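Vascular endothelial growth factor homolog (PDB 2GNN) acts as a disulfide-linked homodimeric viral growth factor of the PDGF/VEGF family that induces endothelial proliferation. Local coordinates at residues S32-E37 against L90-H95; P66-N71 against E94-D99. One frame throughout, in Å; residues are numbered along the deposited sequence.

Interaction 1 (S32-E37 against L90-H95); sequences SETHPE and LSFVEH
Leu90 meets His35 through its CB, which lies 3.9 Å from His35 NE2. Its CD1 branch reaches over one face of the imidazole. Leu90 also packs on Leu38 and Phe43, in the loop after residues 32-37. Ser91 takes part through its backbone. Its carbonyl O sits at the edge of the His35 ring, near the ring plane, 2.9 Å from His35 CE1. No hydrogen bond forms here, because His35 NE2 to Ser91 O is 3.2 Å with a poor angle. Phe92 completes the contact. The edge of His35 points at one face of the Phe92 ring in a T-shaped stack, with planes at 70°. His35 CE1 stands over that face, displaced from the centre toward the rim. Phe92 CE2 also lies 3.4 Å from Thr34 OG1. Thr34 OG1 sits between the backbone N and the carbonyl carbon (chi1 67°), where His35 ND1 donates it a hydrogen bond of 2.8 Å. This bond limits the rotation of the ring. Thr34 OG1 is also hydrogen-bonded to Val31 O. Phe92 also packs on Leu50. This is side-chain packing of the short helix 31-34 and its following turn against the long hairpin strand 85-102 of a cystine-knot growth factor.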
ATOM      1  N   SER B  32      -2.149  10.385  11.393  1.00 60.85           N
ATOM      2  CA  SER B  32      -2.834  11.635  11.653  1.00 62.97           C
ATOM      3  C   SER B  32      -4.055  11.801  10.743  1.00 64.89           C
ATOM      4  O   SER B  32      -5.050  12.389  11.149  1.00 66.61           O
ATOM      5  CB  SER B  32      -1.891  12.804  11.452  1.00 57.49           C
ATOM      6  OG  SER B  32      -1.530  12.852  10.093  1.00 58.74           O
ATOM      7  N   GLU B  33      -3.959  11.301   9.512  1.00 64.67           N
ATOM      8  CA  GLU B  33      -5.051  11.383   8.538  1.00 65.97           C
ATOM      9  C   GLU B  33      -6.242  10.480   8.873  1.00 63.79           C
ATOM     10  O   GLU B  33      -7.365  10.753   8.457  1.00 63.97           O
ATOM     11  CB  GLU B  33      -4.549  11.022   7.147  1.00 63.38           C
ATOM     12  CG  GLU B  33      -3.851  12.165   6.424  1.00 71.28           C
ATOM     13  CD  GLU B  33      -3.337  11.768   5.034  1.00 73.82           C
ATOM     14  OE1 GLU B  33      -3.833  10.756   4.445  1.00 77.16           O
ATOM     15  OE2 GLU B  33      -2.438  12.484   4.538  1.00 79.67           O
ATOM     16  N   THR B  34      -5.979   9.398   9.594  1.00 60.29           N
ATOM     17  CA  THR B  34      -7.011   8.491  10.018  1.00 61.56           C
ATOM     18  C   THR B  34      -7.710   9.071  11.246  1.00 63.50           C
ATOM     19  O   THR B  34      -8.844   8.713  11.552  1.00 62.16           O
ATOM     20  CB  THR B  34      -6.438   7.131  10.420  1.00 61.92           C
ATOM     21  OG1 THR B  34      -5.653   7.300  11.600  1.00 63.24           O
ATOM     22  CG2 THR B  34      -5.571   6.518   9.299  1.00 60.64           C
ATOM     23  N   HIS B  35      -7.024   9.969  11.947  1.00 63.67           N
ATOM     24  CA  HIS B  35      -7.566  10.580  13.157  1.00 58.49           C
ATOM     25  C   HIS B  35      -7.385  12.090  13.196  1.00 57.12           C
ATOM     26  O   HIS B  35      -6.681  12.591  14.060  1.00 61.44           O
ATOM     27  CB  HIS B  35      -6.913   9.945  14.379  1.00 58.37           C
ATOM     28  CG  HIS B  35      -7.449   8.591  14.715  1.00 59.25           C
ATOM     29  ND1 HIS B  35      -7.062   7.454  14.044  1.00 58.66           N
ATOM     30  CD2 HIS B  35      -8.335   8.189  15.659  1.00 53.59           C
ATOM     31  CE1 HIS B  35      -7.682   6.408  14.560  1.00 57.18           C
ATOM     32  NE2 HIS B  35      -8.455   6.825  15.548  1.00 56.03           N
ATOM     33  N   PRO B  36      -8.013  12.828  12.259  1.00 56.42           N
ATOM     34  CA  PRO B  36      -7.813  14.276  12.144  1.00 56.03           C
ATOM     35  C   PRO B  36      -8.166  15.084  13.383  1.00 59.71           C
ATOM     36  O   PRO B  36      -7.759  16.243  13.512  1.00 60.48           O
ATOM     37  CB  PRO B  36      -8.754  14.675  11.003  1.00 56.74           C
ATOM     38  CG  PRO B  36      -9.606  13.495  10.729  1.00 52.98           C
ATOM     39  CD  PRO B  36      -8.898  12.306  11.205  1.00 54.98           C
ATOM     40  N   GLU B  37      -8.940  14.485  14.275  1.00 62.93           N
ATOM     41  CA  GLU B  37      -9.456  15.186  15.446  1.00 63.01           C
ATOM     42  C   GLU B  37      -8.405  15.180  16.564  1.00 61.84           C
ATOM     43  O   GLU B  37      -8.486  15.948  17.524  1.00 59.31           O
ATOM     44  CB  GLU B  37     -10.795  14.565  15.891  1.00 65.32           C
ATOM     45  CG  GLU B  37     -10.682  13.183  16.596  1.00 73.37           C
ATOM     46  CD  GLU B  37     -10.482  11.969  15.654  1.00 81.53           C
ATOM     47  OE1 GLU B  37     -10.469  12.107  14.404  1.00 76.37           O
ATOM     48  OE2 GLU B  37     -10.347  10.849  16.191  1.00 82.17           O
ATOM     49  N   LEU B  90      -5.942   3.048  19.491  1.00 62.27           N
ATOM     50  CA  LEU B  90      -6.827   3.744  18.563  1.00 60.78           C
ATOM     51  C   LEU B  90      -7.488   2.766  17.597  1.00 60.92           C
ATOM     52  O   LEU B  90      -6.992   1.669  17.392  1.00 62.77           O
ATOM     53  CB  LEU B  90      -6.062   4.823  17.811  1.00 62.50           C
ATOM     54  CG  LEU B  90      -5.486   5.963  18.657  1.00 67.74           C
ATOM     55  CD1 LEU B  90      -4.595   6.864  17.815  1.00 64.24           C
ATOM     56  CD2 LEU B  90      -6.591   6.776  19.360  1.00 71.15           C
ATOM     57  N   SER B  91      -8.620   3.162  17.022  1.00 60.13           N
ATOM     58  CA  SER B  91      -9.426   2.286  16.174  1.00 57.34           C
ATOM     59  C   SER B  91      -9.249   2.695  14.726  1.00 57.93           C
ATOM     60  O   SER B  91      -9.165   3.887  14.423  1.00 57.58           O
ATOM     61  CB  SER B  91     -10.899   2.392  16.574  1.00 58.53           C
ATOM     62  OG  SER B  91     -11.729   1.503  15.840  1.00 55.14           O
ATOM     63  N   PHE B  92      -9.170   1.704  13.841  1.00 56.89           N
ATOM     64  CA  PHE B  92      -8.961   1.945  12.410  1.00 57.75           C
ATOM     65  C   PHE B  92      -9.928   1.104  11.596  1.00 59.00           C
ATOM     66  O   PHE B  92     -10.289  -0.006  11.984  1.00 56.62           O
ATOM     67  CB  PHE B  92      -7.516   1.603  11.995  1.00 60.72           C
ATOM     68  CG  PHE B  92      -6.471   2.375  12.749  1.00 54.87           C
ATOM     69  CD1 PHE B  92      -6.054   1.960  14.014  1.00 58.37           C
ATOM     70  CD2 PHE B  92      -5.928   3.524  12.213  1.00 53.69           C
ATOM     71  CE1 PHE B  92      -5.115   2.692  14.727  1.00 55.40           C
ATOM     72  CE2 PHE B  92      -4.983   4.261  12.923  1.00 52.54           C
ATOM     73  CZ  PHE B  92      -4.572   3.828  14.180  1.00 51.05           C
ATOM     74  N   VAL B  93     -10.350   1.639  10.462  1.00 60.35           N
ATOM     75  CA  VAL B  93     -11.235   0.910   9.574  1.00 62.47           C
ATOM     76  C   VAL B  93     -10.394   0.096   8.584  1.00 63.83           C
ATOM     77  O   VAL B  93      -9.539   0.657   7.906  1.00 62.55           O
ATOM     78  CB  VAL B  93     -12.194   1.881   8.835  1.00 63.11           C
ATOM     79  CG1 VAL B  93     -13.118   1.124   7.899  1.00 62.04           C
ATOM     80  CG2 VAL B  93     -13.017   2.689   9.849  1.00 64.47           C
ATOM     81  N   GLU B  94     -10.625  -1.217   8.528  1.00 63.15           N
ATOM     82  CA  GLU B  94     -10.016  -2.092   7.512  1.00 64.99           C
ATOM     83  C   GLU B  94     -11.112  -2.602   6.591  1.00 63.92           C
ATOM     84  O   GLU B  94     -12.229  -2.832   7.037  1.00 64.92           O
ATOM     85  CB  GLU B  94      -9.366  -3.323   8.148  1.00 65.52           C
ATOM     86  CG  GLU B  94      -8.482  -3.064   9.340  1.00 74.79           C
ATOM     87  CD  GLU B  94      -7.010  -3.000   8.998  1.00 72.92           C
ATOM     88  OE1 GLU B  94      -6.589  -3.522   7.949  1.00 72.26           O
ATOM     89  OE2 GLU B  94      -6.260  -2.436   9.802  1.00 82.96           O
ATOM     90  N   HIS B  95     -10.791  -2.819   5.324  1.00 61.63           N
ATOM     91  CA  HIS B  95     -11.741  -3.408   4.405  1.00 59.25           C
ATOM     92  C   HIS B  95     -11.550  -4.919   4.341  1.00 62.22           C
ATOM     93  O   HIS B  95     -10.422  -5.404   4.189  1.00 63.12           O
ATOM     94  CB  HIS B  95     -11.605  -2.783   3.020  1.00 57.17           C
ATOM     95  CG  HIS B  95     -11.832  -1.305   3.005  1.00 54.95           C
ATOM     96  ND1 HIS B  95     -11.359  -0.488   2.000  1.00 52.15           N
ATOM     97  CD2 HIS B  95     -12.466  -0.493   3.882  1.00 52.33           C
ATOM     98  CE1 HIS B  95     -11.697   0.762   2.255  1.00 51.18           C
ATOM     99  NE2 HIS B  95     -12.378   0.785   3.387  1.00 54.02           N
TER

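Interaction 2 (P66-N71 against E94-D99). With NAG (2-acetamido-2-deoxy-beta-D-glucopyranose), chain M.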
ATOM      1  N   PRO B  66     -15.298  -0.808  -0.867  1.00 50.93           N
ATOM      2  CA  PRO B  66     -15.609  -1.765   0.190  1.00 52.26           C
ATOM      3  C   PRO B  66     -17.074  -2.155   0.254  1.00 56.67           C
ATOM      4  O   PRO B  66     -17.951  -1.299   0.136  1.00 60.03           O
ATOM      5  CB  PRO B  66     -15.230  -1.012   1.459  1.00 52.23           C
ATOM      6  CG  PRO B  66     -15.313   0.426   1.088  1.00 51.46           C
ATOM      7  CD  PRO B  66     -14.871   0.493  -0.319  1.00 49.05           C
ATOM      8  N   THR B  67     -17.322  -3.448   0.440  1.00 57.48           N
ATOM      9  CA  THR B  67     -18.653  -3.958   0.709  1.00 58.63           C
ATOM     10  C   THR B  67     -18.717  -4.576   2.108  1.00 60.50           C
ATOM     11  O   THR B  67     -19.774  -5.024   2.549  1.00 63.23           O
ATOM     12  CB  THR B  67     -19.081  -4.991  -0.337  1.00 58.11           C
ATOM     13  OG1 THR B  67     -18.233  -6.141  -0.246  1.00 61.06           O
ATOM     14  CG2 THR B  67     -18.993  -4.402  -1.734  1.00 58.15           C
ATOM     15  N   GLU B  68     -17.580  -4.597   2.800  1.00 61.50           N
ATOM     16  CA  GLU B  68     -17.486  -5.123   4.158  1.00 63.06           C
ATOM     17  C   GLU B  68     -16.267  -4.523   4.839  1.00 64.04           C
ATOM     18  O   GLU B  68     -15.154  -4.557   4.300  1.00 66.22           O
ATOM     19  CB  GLU B  68     -17.396  -6.649   4.146  1.00 62.94           C
ATOM     20  CG  GLU B  68     -17.712  -7.314   5.477  1.00 67.20           C
ATOM     21  CD  GLU B  68     -17.496  -8.822   5.451  1.00 68.46           C
ATOM     22  OE1 GLU B  68     -18.097  -9.516   4.594  1.00 74.95           O
ATOM     23  OE2 GLU B  68     -16.725  -9.313   6.306  1.00 78.00           O
ATOM     24  N   GLU B  69     -16.488  -3.959   6.018  1.00 64.03           N
ATOM     25  CA  GLU B  69     -15.450  -3.274   6.766  1.00 65.92           C
ATOM     26  C   GLU B  69     -15.325  -3.897   8.147  1.00 65.01           C
ATOM     27  O   GLU B  69     -16.155  -4.703   8.536  1.00 65.82           O
ATOM     28  CB  GLU B  69     -15.776  -1.786   6.881  1.00 64.77           C
ATOM     29  CG  GLU B  69     -16.076  -1.104   5.550  1.00 67.94           C
ATOM     30  CD  GLU B  69     -16.195   0.406   5.669  1.00 72.67           C
ATOM     31  OE1 GLU B  69     -16.574   0.912   6.756  1.00 80.72           O
ATOM     32  OE2 GLU B  69     -15.907   1.093   4.665  1.00 83.73           O
ATOM     33  N   VAL B  70     -14.277  -3.540   8.878  1.00 65.55           N
ATOM     34  CA  VAL B  70     -14.129  -3.974  10.265  1.00 65.52           C
ATOM     35  C   VAL B  70     -13.293  -2.941  11.013  1.00 66.14           C
ATOM     36  O   VAL B  70     -12.436  -2.277  10.426  1.00 66.00           O
ATOM     37  CB  VAL B  70     -13.541  -5.418  10.370  1.00 66.14           C
ATOM     38  CG1 VAL B  70     -12.048  -5.434  10.086  1.00 66.60           C
ATOM     39  CG2 VAL B  70     -13.835  -6.038  11.728  1.00 68.09           C
ATOM     40  N   ASN B  71     -13.575  -2.767  12.298  1.00 67.34           N
ATOM     41  CA  ASN B  71     -12.784  -1.865  13.118  1.00 67.58           C
ATOM     42  C   ASN B  71     -11.723  -2.681  13.843  1.00 67.00           C
ATOM     43  O   ASN B  71     -12.022  -3.744  14.410  1.00 63.65           O
ATOM     44  CB  ASN B  71     -13.652  -1.091  14.117  1.00 68.92           C
ATOM     45  CG  ASN B  71     -14.948  -0.578  13.503  1.00 79.08           C
ATOM     46  OD1 ASN B  71     -14.924   0.308  12.640  1.00 77.34           O
ATOM     47  ND2 ASN B  71     -16.095  -1.153  13.957  1.00 87.03           N
ATOM     48  N   GLU B  94     -10.625  -1.217   8.528  1.00 63.15           N
ATOM     49  CA  GLU B  94     -10.016  -2.092   7.512  1.00 64.99           C
ATOM     50  C   GLU B  94     -11.112  -2.602   6.591  1.00 63.92           C
ATOM     51  O   GLU B  94     -12.229  -2.832   7.037  1.00 64.92           O
ATOM     52  CB  GLU B  94      -9.366  -3.323   8.148  1.00 65.52           C
ATOM     53  CG  GLU B  94      -8.482  -3.064   9.340  1.00 74.79           C
ATOM     54  CD  GLU B  94      -7.010  -3.000   8.998  1.00 72.92           C
ATOM     55  OE1 GLU B  94      -6.589  -3.522   7.949  1.00 72.26           O
ATOM     56  OE2 GLU B  94      -6.260  -2.436   9.802  1.00 82.96           O
ATOM     57  N   HIS B  95     -10.791  -2.819   5.324  1.00 61.63           N
ATOM     58  CA  HIS B  95     -11.741  -3.408   4.405  1.00 59.25           C
ATOM     59  C   HIS B  95     -11.550  -4.919   4.341  1.00 62.22           C
ATOM     60  O   HIS B  95     -10.422  -5.404   4.189  1.00 63.12           O
ATOM     61  CB  HIS B  95     -11.605  -2.783   3.020  1.00 57.17           C
ATOM     62  CG  HIS B  95     -11.832  -1.305   3.005  1.00 54.95           C
ATOM     63  ND1 HIS B  95     -11.359  -0.488   2.000  1.00 52.15           N
ATOM     64  CD2 HIS B  95     -12.466  -0.493   3.882  1.00 52.33           C
ATOM     65  CE1 HIS B  95     -11.697   0.762   2.255  1.00 51.18           C
ATOM     66  NE2 HIS B  95     -12.378   0.785   3.387  1.00 54.02           N
ATOM     67  N   LYS B  96     -12.655  -5.656   4.465  1.00 63.75           N
ATOM     68  CA  LYS B  96     -12.639  -7.122   4.424  1.00 63.73           C
ATOM     69  C   LYS B  96     -13.181  -7.714   3.125  1.00 62.16           C
ATOM     70  O   LYS B  96     -12.907  -8.872   2.805  1.00 63.57           O
ATOM     71  CB  LYS B  96     -13.408  -7.708   5.609  1.00 66.03           C
ATOM     72  CG  LYS B  96     -12.547  -8.017   6.823  1.00 74.21           C
ATOM     73  CD  LYS B  96     -13.238  -9.050   7.708  1.00 89.66           C
ATOM     74  CE  LYS B  96     -12.399  -9.398   8.933  1.00 95.69           C
ATOM     75  NZ  LYS B  96     -13.137 -10.313   9.853  1.00 96.06           N
ATOM     76  N   LYS B  97     -13.967  -6.934   2.396  1.00 59.08           N
ATOM     77  CA  LYS B  97     -14.487  -7.355   1.094  1.00 58.01           C
ATOM     78  C   LYS B  97     -14.675  -6.141   0.210  1.00 56.10           C
ATOM     79  O   LYS B  97     -14.918  -5.038   0.708  1.00 54.32           O
ATOM     80  CB  LYS B  97     -15.807  -8.108   1.234  1.00 57.56           C
ATOM     81  CG  LYS B  97     -15.705  -9.594   0.956  1.00 63.76           C
ATOM     82  CD  LYS B  97     -17.046 -10.159   0.517  1.00 66.85           C
ATOM     83  CE  LYS B  97     -16.849 -11.331  -0.441  1.00 75.03           C
ATOM     84  NZ  LYS B  97     -18.108 -12.104  -0.653  1.00 71.09           N
ATOM     85  N   CYS B  98     -14.561  -6.347  -1.098  1.00 53.98           N
ATOM     86  CA  CYS B  98     -14.556  -5.241  -2.053  1.00 52.43           C
ATOM     87  C   CYS B  98     -15.270  -5.656  -3.307  1.00 49.87           C
ATOM     88  O   CYS B  98     -15.391  -6.844  -3.578  1.00 50.88           O
ATOM     89  CB  CYS B  98     -13.127  -4.858  -2.440  1.00 52.52           C
ATOM     90  SG  CYS B  98     -11.982  -4.631  -1.096  1.00 51.90           S
ATOM     91  N   ASP B  99     -15.697  -4.687  -4.105  1.00 47.14           N
ATOM     92  CA  ASP B  99     -16.410  -5.018  -5.337  1.00 48.48           C
ATOM     93  C   ASP B  99     -16.242  -3.913  -6.374  1.00 47.55           C
ATOM     94  O   ASP B  99     -16.012  -2.751  -6.033  1.00 47.27           O
ATOM     95  CB  ASP B  99     -17.895  -5.269  -5.021  1.00 47.64           C
ATOM     96  CG  ASP B  99     -18.574  -6.199  -6.015  1.00 54.84           C
ATOM     97  OD1 ASP B  99     -17.888  -6.876  -6.813  1.00 62.18           O
ATOM     98  OD2 ASP B  99     -19.825  -6.259  -5.986  1.00 62.02           O
TER
HETATM   99  C1  NAG M1001     -17.360  -0.486  13.673  1.00106.04           C
HETATM  100  C2  NAG M1001     -18.487  -0.963  12.735  1.00113.74           C
HETATM  101  C3  NAG M1001     -19.406   0.218  12.397  1.00117.06           C
HETATM  102  C4  NAG M1001     -20.003   0.783  13.689  1.00115.70           C
HETATM  103  C5  NAG M1001     -18.876   1.101  14.680  1.00111.87           C
HETATM  104  C6  NAG M1001     -19.458   1.537  16.021  1.00107.86           C
HETATM  105  C7  NAG M1001     -18.382  -2.848  11.187  1.00107.30           C
HETATM  106  C8  NAG M1001     -19.147  -2.968   9.899  1.00106.13           C
HETATM  107  N2  NAG M1001     -17.993  -1.618  11.529  1.00110.74           N
HETATM  108  O3  NAG M1001     -20.421  -0.149  11.480  1.00121.42           O
HETATM  109  O4  NAG M1001     -20.766   1.942  13.415  1.00116.59           O
HETATM  110  O5  NAG M1001     -17.999  -0.013  14.858  1.00108.79           O
HETATM  111  O6  NAG M1001     -19.085   2.867  16.291  1.00100.91           O
HETATM  112  O7  NAG M1001     -18.138  -3.852  11.867  1.00103.01           O
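Pro66 lies over the face of the His95 imidazole. Its CB is 3.7 Å from the ring centroid and 9° off the ring normal, a CH-pi contact. Glu69 runs beside His95, pointing the same way, with carboxylate and ring planes 13° apart. Its OE2 stays 3.8 Å from His95 NE2. Cys98 lies on this face too, disulfide-bonded to Cys53. The Val70 and Glu94 end is also tight. Val70 CG1 sits between the backbone N and the carbonyl carbon (chi1 76°) and packs against Glu94 CB. The antiparallel backbones pair here, and Glu94 N to Val70 O is nearly straight at 2.8 Å. Thr67 and Glu68 both face Lys97 in a classic beta bulge. Lys97 O accepts Thr67 N at 2.9 Å and, weakly, Glu68 N. Glu68 O takes two donors from the same face, Lys96 N at 2.7 Å and Lys97 N at 3.3 Å. The loose part is exposed Glu68, Lys96 and Lys97. Glu68 CB meets Lys97 CB at 3.6 Å, and Glu68 OE2 rests against the aliphatic Lys96 chain. Glu68 OE2 is 5.1 Å from Lys96 NZ, so the attraction is probably weak. Asn71 ND2 is covalently bonded to C1 of a sugar on the solvent side. His95 NE2 is hydrogen-bonded to a glycerol, probably from the crystallisation liquor. ND1 accepts from Cys53 N, consistent with a neutral ring protonated on NE2, probably favoured by the Glu69 carboxylate.

In the fold
Interactions 1 and 2 share Glu94 and His95 and follow one another along strand 85-102, with centres 15 Å apart. Interaction 1 brings a short helix and turn onto this strand. Interaction 2 pairs it with strand 62-79, its partner in the hairpin. They touch directly where Val93 CG1 lies 3.6 Å from Glu69 OE1 and Ser91 OG lies 3.7 Å from Asn71 CB. Asn71 carries the N-linked sugar. The side chain of Ser91 comes to about 6 Å of the same sugar, between nearest atoms. Interaction 2 runs on toward the cystine knot, interaction 1 away from it. Benzamidine is bound by other residues, among them Ser40 and Ser80.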